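Local coordinates for protein EvdO1 (Micromonospora carbonacea, PDB 4XBZ) that is probably an oxygenase of the phytanoyl-CoA dioxygenase family, likely to act in the oxidative cyclizations of orthosomycin biosynthesis, at residues A[34-40]-A[57-63]; A[81-85]-A[103-108]. All blocks are in the same frame, centred on the assembly; numbering follows the deposited sequence.

Contact 1: A[34-40]-A[57-63]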
ATOM      1  N   ILE A  34     -13.444  -4.946 -12.960  1.00 36.68           N
ATOM      2  CA  ILE A  34     -12.165  -4.292 -12.672  1.00 32.95           C
ATOM      3  C   ILE A  34     -12.308  -2.775 -12.711  1.00 32.06           C
ATOM      4  O   ILE A  34     -12.759  -2.212 -13.714  1.00 31.43           O
ATOM      5  CB  ILE A  34     -11.068  -4.711 -13.669  1.00 33.69           C
ATOM      6  CG1 ILE A  34     -10.908  -6.232 -13.669  1.00 36.17           C
ATOM      7  CG2 ILE A  34      -9.735  -4.013 -13.336  1.00 31.91           C
ATOM      8  CD1 ILE A  34      -9.860  -6.784 -14.642  1.00 27.91           C
ATOM      9  N   ALA A  35     -11.933  -2.115 -11.623  1.00 25.48           N
ATOM     10  CA  ALA A  35     -11.997  -0.661 -11.568  1.00 27.97           C
ATOM     11  C   ALA A  35     -11.022  -0.050 -12.573  1.00 29.92           C
ATOM     12  O   ALA A  35      -9.997  -0.650 -12.907  1.00 29.51           O
ATOM     13  CB  ALA A  35     -11.698  -0.158 -10.158  1.00 27.03           C
ATOM     14  N   GLU A  36     -11.352   1.139 -13.058  1.00 27.82           N
ATOM     15  CA  GLU A  36     -10.543   1.803 -14.060  1.00 29.77           C
ATOM     16  C   GLU A  36     -10.130   3.191 -13.586  1.00 36.04           C
ATOM     17  O   GLU A  36     -10.921   3.945 -12.992  1.00 33.55           O
ATOM     18  CB  GLU A  36     -11.297   1.879 -15.400  1.00 32.05           C
ATOM     19  CG  GLU A  36     -11.594   0.496 -16.018  1.00 33.11           C
ATOM     20  CD  GLU A  36     -12.175   0.555 -17.441  1.00 35.25           C
ATOM     21  OE1 GLU A  36     -12.177   1.645 -18.055  1.00 38.42           O
ATOM     22  OE2 GLU A  36     -12.623  -0.498 -17.948  1.00 30.53           O
ATOM     23  N   CYS A  37      -8.870   3.514 -13.835  1.00 35.37           N
ATOM     24  CA  CYS A  37      -8.333   4.813 -13.469  1.00 35.30           C
ATOM     25  C   CYS A  37      -7.886   5.561 -14.709  1.00 34.53           C
ATOM     26  O   CYS A  37      -6.911   5.173 -15.354  1.00 30.34           O
ATOM     27  CB  CYS A  37      -7.161   4.661 -12.501  1.00 30.47           C
ATOM     28  SG  CYS A  37      -6.191   6.159 -12.364  1.00 34.93           S
ATOM     29  N   ASP A  38      -8.609   6.624 -15.048  1.00 36.69           N
ATOM     30  CA  ASP A  38      -8.190   7.491 -16.143  1.00 38.25           C
ATOM     31  C   ASP A  38      -7.137   8.439 -15.590  1.00 39.91           C
ATOM     32  O   ASP A  38      -7.444   9.571 -15.205  1.00 38.29           O
ATOM     33  CB  ASP A  38      -9.369   8.267 -16.743  1.00 40.53           C
ATOM     34  CG  ASP A  38      -9.154   8.604 -18.225  1.00 53.73           C
ATOM     35  OD1 ASP A  38      -9.797   7.950 -19.085  1.00 59.02           O
ATOM     36  OD2 ASP A  38      -8.328   9.502 -18.536  1.00 46.97           O
ATOM     37  N   ILE A  39      -5.894   7.967 -15.566  1.00 34.18           N
ATOM     38  CA  ILE A  39      -4.850   8.610 -14.785  1.00 33.92           C
ATOM     39  C   ILE A  39      -4.577  10.047 -15.199  1.00 34.98           C
ATOM     40  O   ILE A  39      -4.252  10.887 -14.364  1.00 37.30           O
ATOM     41  CB  ILE A  39      -3.532   7.807 -14.850  1.00 32.68           C
ATOM     42  CG1 ILE A  39      -2.531   8.369 -13.838  1.00 35.25           C
ATOM     43  CG2 ILE A  39      -2.954   7.764 -16.274  1.00 35.09           C
ATOM     44  CD1 ILE A  39      -3.082   8.390 -12.423  1.00 32.24           C
ATOM     45  N   ARG A  40      -4.730  10.346 -16.480  1.00 36.22           N
ATOM     46  CA  ARG A  40      -4.424  11.693 -16.952  1.00 40.47           C
ATOM     47  C   ARG A  40      -5.630  12.599 -16.787  1.00 39.98           C
ATOM     48  O   ARG A  40      -5.503  13.818 -16.842  1.00 42.49           O
ATOM     49  CB  ARG A  40      -3.954  11.670 -18.403  1.00 33.49           C
ATOM     50  CG  ARG A  40      -2.559  11.069 -18.561  1.00 32.27           C
ATOM     51  CD  ARG A  40      -2.176  10.916 -20.023  1.00 33.68           C
ATOM     52  NE  ARG A  40      -0.842  10.353 -20.169  1.00 33.34           N
ATOM     53  CZ  ARG A  40       0.266  11.083 -20.160  1.00 34.22           C
ATOM     54  NH1 ARG A  40       0.179  12.402 -20.007  1.00 33.23           N
ATOM     55  NH2 ARG A  40       1.451  10.498 -20.302  1.00 28.37           N
ATOM     56  N   VAL A  57      -6.386  -6.041  -8.388  1.00 22.67           N
ATOM     57  CA  VAL A  57      -6.263  -5.708  -9.800  1.00 23.09           C
ATOM     58  C   VAL A  57      -6.791  -4.285 -10.060  1.00 24.02           C
ATOM     59  O   VAL A  57      -7.702  -3.820  -9.376  1.00 24.27           O
ATOM     60  CB  VAL A  57      -7.014  -6.769 -10.661  1.00 26.29           C
ATOM     61  CG1 VAL A  57      -8.501  -6.483 -10.711  1.00 31.63           C
ATOM     62  CG2 VAL A  57      -6.437  -6.866 -12.046  1.00 26.72           C
ATOM     63  N   LEU A  58      -6.182  -3.585 -11.016  1.00 24.77           N
ATOM     64  CA  LEU A  58      -6.577  -2.223 -11.391  1.00 21.99           C
ATOM     65  C   LEU A  58      -6.160  -1.884 -12.819  1.00 24.01           C
ATOM     66  O   LEU A  58      -4.982  -2.034 -13.181  1.00 25.46           O
ATOM     67  CB  LEU A  58      -5.962  -1.186 -10.436  1.00 23.08           C
ATOM     68  CG  LEU A  58      -6.194   0.273 -10.831  1.00 22.58           C
ATOM     69  CD1 LEU A  58      -7.678   0.603 -10.736  1.00 24.55           C
ATOM     70  CD2 LEU A  58      -5.364   1.260 -10.010  1.00 22.55           C
ATOM     71  N   VAL A  59      -7.125  -1.431 -13.624  1.00 27.06           N
ATOM     72  CA  VAL A  59      -6.858  -0.930 -14.975  1.00 24.95           C
ATOM     73  C   VAL A  59      -6.577   0.563 -14.959  1.00 27.77           C
ATOM     74  O   VAL A  59      -7.344   1.343 -14.394  1.00 28.32           O
ATOM     75  CB  VAL A  59      -8.038  -1.175 -15.944  1.00 27.04           C
ATOM     76  CG1 VAL A  59      -7.821  -0.426 -17.255  1.00 25.42           C
ATOM     77  CG2 VAL A  59      -8.216  -2.640 -16.207  1.00 29.23           C
ATOM     78  N   VAL A  60      -5.472   0.949 -15.581  1.00 29.29           N
ATOM     79  CA  VAL A  60      -5.128   2.350 -15.758  1.00 26.42           C
ATOM     80  C   VAL A  60      -5.175   2.710 -17.250  1.00 33.76           C
ATOM     81  O   VAL A  60      -4.318   2.251 -18.030  1.00 31.79           O
ATOM     82  CB  VAL A  60      -3.735   2.645 -15.208  1.00 26.96           C
ATOM     83  CG1 VAL A  60      -3.351   4.091 -15.487  1.00 29.13           C
ATOM     84  CG2 VAL A  60      -3.672   2.328 -13.704  1.00 29.44           C
ATOM     85  N   ARG A  61      -6.161   3.518 -17.646  1.00 30.49           N
ATOM     86  CA  ARG A  61      -6.330   3.908 -19.054  1.00 37.20           C
ATOM     87  C   ARG A  61      -5.426   5.076 -19.434  1.00 35.24           C
ATOM     88  O   ARG A  61      -5.193   5.972 -18.627  1.00 33.65           O
ATOM     89  CB  ARG A  61      -7.786   4.293 -19.361  1.00 33.51           C
ATOM     90  CG  ARG A  61      -8.817   3.217 -19.076  1.00 32.39           C
ATOM     91  CD  ARG A  61      -8.669   2.002 -19.972  1.00 34.14           C
ATOM     92  NE  ARG A  61      -9.766   1.056 -19.736  1.00 32.52           N
ATOM     93  CZ  ARG A  61      -9.847  -0.164 -20.266  1.00 32.09           C
ATOM     94  NH1 ARG A  61      -8.890  -0.609 -21.084  1.00 25.91           N
ATOM     95  NH2 ARG A  61     -10.888  -0.943 -19.968  1.00 27.99           N
ATOM     96  N   GLY A  62      -4.919   5.056 -20.666  1.00 33.59           N
ATOM     97  CA  GLY A  62      -4.138   6.165 -21.200  1.00 34.90           C
ATOM     98  C   GLY A  62      -2.858   6.546 -20.469  1.00 33.20           C
ATOM     99  O   GLY A  62      -2.559   7.731 -20.318  1.00 34.34           O
ATOM    100  N   LEU A  63      -2.096   5.554 -20.018  1.00 30.33           N
ATOM    101  CA  LEU A  63      -0.822   5.821 -19.353  1.00 32.28           C
ATOM    102  C   LEU A  63       0.144   6.554 -20.284  1.00 33.38           C
ATOM    103  O   LEU A  63       0.789   7.522 -19.891  1.00 36.67           O
ATOM    104  CB  LEU A  63      -0.183   4.521 -18.851  1.00 26.84           C
ATOM    105  CG  LEU A  63       1.231   4.681 -18.275  1.00 32.62           C
ATOM    106  CD1 LEU A  63       1.213   5.453 -16.979  1.00 27.61           C
ATOM    107  CD2 LEU A  63       1.927   3.329 -18.102  1.00 30.56           C
TER
HETATM  108  O   HOH W   1      -5.612   8.698 -18.957  1.00 37.87           O

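Contact 2: A[81-85]-A[103-108]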
ATOM      1  N   ASP A  81      12.196  -9.247 -33.350  1.00 33.96           N
ATOM      2  CA  ASP A  81      12.926  -9.542 -34.588  1.00 40.27           C
ATOM      3  C   ASP A  81      14.308 -10.115 -34.251  1.00 38.62           C
ATOM      4  O   ASP A  81      14.774 -11.069 -34.884  1.00 31.51           O
ATOM      5  CB  ASP A  81      13.039  -8.281 -35.466  1.00 38.86           C
ATOM      6  CG  ASP A  81      13.685  -8.555 -36.823  1.00 48.26           C
ATOM      7  OD1 ASP A  81      13.534  -9.675 -37.364  1.00 49.39           O
ATOM      8  OD2 ASP A  81      14.344  -7.639 -37.360  1.00 57.18           O
ATOM      9  N   ARG A  82      14.935  -9.556 -33.216  1.00 37.61           N
ATOM     10  CA  ARG A  82      16.237 -10.025 -32.756  1.00 34.35           C
ATOM     11  C   ARG A  82      16.188 -11.468 -32.272  1.00 34.76           C
ATOM     12  O   ARG A  82      17.066 -12.270 -32.599  1.00 36.69           O
ATOM     13  CB  ARG A  82      16.754  -9.119 -31.640  1.00 38.02           C
ATOM     14  CG  ARG A  82      17.841  -9.732 -30.768  1.00 34.23           C
ATOM     15  CD  ARG A  82      18.253  -8.757 -29.669  1.00 36.72           C
ATOM     16  NE  ARG A  82      19.387  -9.248 -28.897  1.00 38.12           N
ATOM     17  CZ  ARG A  82      19.976  -8.556 -27.929  1.00 43.99           C
ATOM     18  NH1 ARG A  82      19.541  -7.335 -27.616  1.00 42.62           N
ATOM     19  NH2 ARG A  82      21.002  -9.084 -27.273  1.00 43.70           N
ATOM     20  N   ALA A  83      15.152 -11.804 -31.510  1.00 29.55           N
ATOM     21  CA  ALA A  83      15.045 -13.139 -30.941  1.00 31.40           C
ATOM     22  C   ALA A  83      14.952 -14.192 -32.032  1.00 36.19           C
ATOM     23  O   ALA A  83      15.569 -15.249 -31.930  1.00 37.24           O
ATOM     24  CB  ALA A  83      13.846 -13.229 -30.012  1.00 30.25           C
ATOM     25  N   TRP A  84      14.191 -13.887 -33.080  1.00 34.54           N
ATOM     26  CA  TRP A  84      14.049 -14.777 -34.220  1.00 34.12           C
ATOM     27  C   TRP A  84      15.340 -14.921 -35.016  1.00 36.86           C
ATOM     28  O   TRP A  84      15.708 -16.029 -35.420  1.00 38.73           O
ATOM     29  CB  TRP A  84      12.947 -14.282 -35.154  1.00 39.64           C
ATOM     30  CG  TRP A  84      11.554 -14.546 -34.691  1.00 37.29           C
ATOM     31  CD1 TRP A  84      10.628 -13.618 -34.302  1.00 35.63           C
ATOM     32  CD2 TRP A  84      10.913 -15.820 -34.581  1.00 38.21           C
ATOM     33  NE1 TRP A  84       9.450 -14.232 -33.972  1.00 34.10           N
ATOM     34  CE2 TRP A  84       9.596 -15.588 -34.129  1.00 39.85           C
ATOM     35  CE3 TRP A  84      11.320 -17.131 -34.825  1.00 34.61           C
ATOM     36  CZ2 TRP A  84       8.680 -16.623 -33.918  1.00 37.36           C
ATOM     37  CZ3 TRP A  84      10.412 -18.157 -34.608  1.00 40.23           C
ATOM     38  CH2 TRP A  84       9.109 -17.897 -34.161  1.00 35.77           C
ATOM     39  N   SER A  85      16.007 -13.799 -35.263  1.00 37.64           N
ATOM     40  CA  SER A  85      17.249 -13.798 -36.035  1.00 38.91           C
ATOM     41  C   SER A  85      18.318 -14.693 -35.416  1.00 45.72           C
ATOM     42  O   SER A  85      19.072 -15.337 -36.138  1.00 47.11           O
ATOM     43  CB  SER A  85      17.820 -12.381 -36.167  1.00 35.68           C
ATOM     44  OG  SER A  85      16.925 -11.512 -36.837  1.00 45.83           O
ATOM     45  N   ALA A 103       9.250 -24.187 -32.958  1.00 42.49           N
ATOM     46  CA  ALA A 103       9.735 -23.515 -31.753  1.00 42.02           C
ATOM     47  C   ALA A 103       9.638 -21.997 -31.919  1.00 36.40           C
ATOM     48  O   ALA A 103       9.977 -21.464 -32.970  1.00 36.72           O
ATOM     49  CB  ALA A 103      11.176 -23.930 -31.446  1.00 40.95           C
ATOM     50  N   ALA A 104       9.155 -21.299 -30.897  1.00 36.80           N
ATOM     51  CA  ALA A 104       9.056 -19.845 -30.973  1.00 33.60           C
ATOM     52  C   ALA A 104       9.458 -19.203 -29.648  1.00 34.82           C
ATOM     53  O   ALA A 104       9.427 -19.859 -28.615  1.00 34.10           O
ATOM     54  CB  ALA A 104       7.663 -19.445 -31.359  1.00 32.69           C
ATOM     55  N   PRO A 105       9.876 -17.925 -29.681  1.00 36.88           N
ATOM     56  CA  PRO A 105      10.143 -17.193 -28.437  1.00 33.23           C
ATOM     57  C   PRO A 105       8.855 -16.579 -27.887  1.00 34.58           C
ATOM     58  O   PRO A 105       8.020 -16.149 -28.681  1.00 32.88           O
ATOM     59  CB  PRO A 105      11.123 -16.103 -28.873  1.00 32.04           C
ATOM     60  CG  PRO A 105      10.717 -15.817 -30.312  1.00 37.76           C
ATOM     61  CD  PRO A 105      10.199 -17.121 -30.878  1.00 33.33           C
ATOM     62  N   VAL A 106       8.703 -16.535 -26.565  1.00 32.80           N
ATOM     63  CA  VAL A 106       7.482 -16.013 -25.961  1.00 31.92           C
ATOM     64  C   VAL A 106       7.773 -14.924 -24.925  1.00 32.10           C
ATOM     65  O   VAL A 106       6.858 -14.201 -24.504  1.00 24.69           O
ATOM     66  CB  VAL A 106       6.649 -17.141 -25.291  1.00 31.17           C
ATOM     67  CG1 VAL A 106       6.008 -18.041 -26.356  1.00 36.97           C
ATOM     68  CG2 VAL A 106       7.511 -17.959 -24.354  1.00 25.60           C
ATOM     69  N   ARG A 107       9.039 -14.810 -24.519  1.00 30.49           N
ATOM     70  CA  ARG A 107       9.420 -13.808 -23.532  1.00 30.31           C
ATOM     71  C   ARG A 107      10.886 -13.432 -23.641  1.00 26.59           C
ATOM     72  O   ARG A 107      11.763 -14.293 -23.751  1.00 32.02           O
ATOM     73  CB  ARG A 107       9.104 -14.313 -22.118  1.00 33.11           C
ATOM     74  CG  ARG A 107       9.375 -13.332 -20.977  1.00 30.06           C
ATOM     75  CD  ARG A 107       9.035 -13.989 -19.635  1.00 29.08           C
ATOM     76  NE  ARG A 107       9.607 -13.287 -18.481  1.00 35.86           N
ATOM     77  CZ  ARG A 107       8.912 -12.871 -17.415  1.00 38.07           C
ATOM     78  NH1 ARG A 107       7.595 -13.063 -17.353  1.00 35.83           N
ATOM     79  NH2 ARG A 107       9.529 -12.243 -16.412  1.00 29.57           N
ATOM     80  N   ILE A 108      11.142 -12.132 -23.600  1.00 26.95           N
ATOM     81  CA  ILE A 108      12.504 -11.603 -23.561  1.00 31.95           C
ATOM     82  C   ILE A 108      12.753 -10.902 -22.204  1.00 28.08           C
ATOM     83  O   ILE A 108      11.982 -10.040 -21.801  1.00 26.21           O
ATOM     84  CB  ILE A 108      12.747 -10.632 -24.752  1.00 25.63           C
ATOM     85  CG1 ILE A 108      12.630 -11.389 -26.074  1.00 26.92           C
ATOM     86  CG2 ILE A 108      14.102  -9.965 -24.665  1.00 20.82           C
ATOM     87  CD1 ILE A 108      12.352 -10.512 -27.252  1.00 26.47           C
TER

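Contact 1: A[34-40]-A[57-63]
In the beta-alpha-beta unit formed by strand 36-38, helix 46-55 and strand 57-61, the two strands run parallel, 26° apart, with E36 beside V59 and C37 beside V60. C37 N donates to V59 O at 2.7 Å, while A35 O receives V59 N and C37 O receives R61 N at 2.9 Å. E36 and V59 share one face of the sheet, where R61 grips the E36 carboxylate side-on: NE meets OE1 at 3.0 Å and NH2 meets OE2 at 2.7 Å. The bend of the arginine at chi2 (-66°) folds the guanidinium back over V59 CG1. Its plane stands 76° from the carboxylate, whose oxygens are therefore approached from above. NH1 turns to V229 O and D234. A leucine in place of R61 would probably leave E36 without its charged mate and D234 and V229 short of a partner. Elsewhere, I34 CG2 packs on V59 CG2 at 3.5 Å, and I39 CB lies 3.8 Å from V60 CG1. Beyond the strands, R40 NE and NH2 both donate to L63 O, NH2 at 3.1 Å, and a water joins D38 OD2, R40 N and R61 O. The E36-R61 bridge is a local feature; the general one is the beta-alpha-beta crossover, in which edge strand 36-38 leads through helix 46-55 into its parallel neighbour, strand 57-61.

Contact 2: A[81-85]-A[103-108]
A83, near the C-terminal end of helix 66-86, turns its methyl group toward P105 and I108 of strand 105-109. The helix and strand segments cross at 123°, with axes 9.5 Å apart, and A83 and P105 mark the nearest approach of the backbones, 6.8 Å between their CA atoms. A small side chain suits so direct a meeting: A83 CB rests 4.1 Å from P105 CG and 4.2 Å from I108 CD1, touching the flank of the proline ring and the tip of the isoleucine.

The next residue, W84, supplies the aromatic part of the contact. Its CG stands anti to the carbonyl carbon (chi1 -77°), which lays the indole across the start of the strand. There the W84 and P105 side chains cross at about a right angle, and P105 CD lies over one face of the indole. This carbon sits above the six-membered ring, 3.5 Å from its centroid and 15° off the ring normal, a CH-pi contact in which CZ2 is the nearest ring atom at 3.4 Å. The far end of the ring also meets the residues that lead into the strand: CH2 lies 3.5 Å from A104 CB, and CZ3 lies 3.7 Å from A103 O.

P105 also packs on T92 and W94 of strand 92-94, so the proline that meets the helix is at the same time part of the packing between two neighbouring strands. Just beyond it, the same pair of strands is interrupted by a classic beta bulge opposite V93.

With no hydrogen bond or salt bridge joining the two segments, the contact depends on shape, dispersion and the weak polarity of a proline C-H set over an aromatic face.

Overall arrangement
Contacts 1 and 2 illustrate how one sheet can be built upon at its two extremes. Strand 36-38 of contact 1 is outermost at one end of the larger sheet, while strand 105-109 of contact 2 lies next to the outermost strand, 92-94, at the other. The contacts fall on opposite sides of the chain's centre; their own centres are 30 Å apart and their nearest atoms about 16 Å. They follow in series, strand 57-61 leading on to helix 66-86. The nickel ion, bound by H160, D162 and H244, lies about 11 Å from the side chain of V57, so contact 1 is outside its first shell and supplies none of these three ligands. The protein's fold is a double-stranded beta-helix.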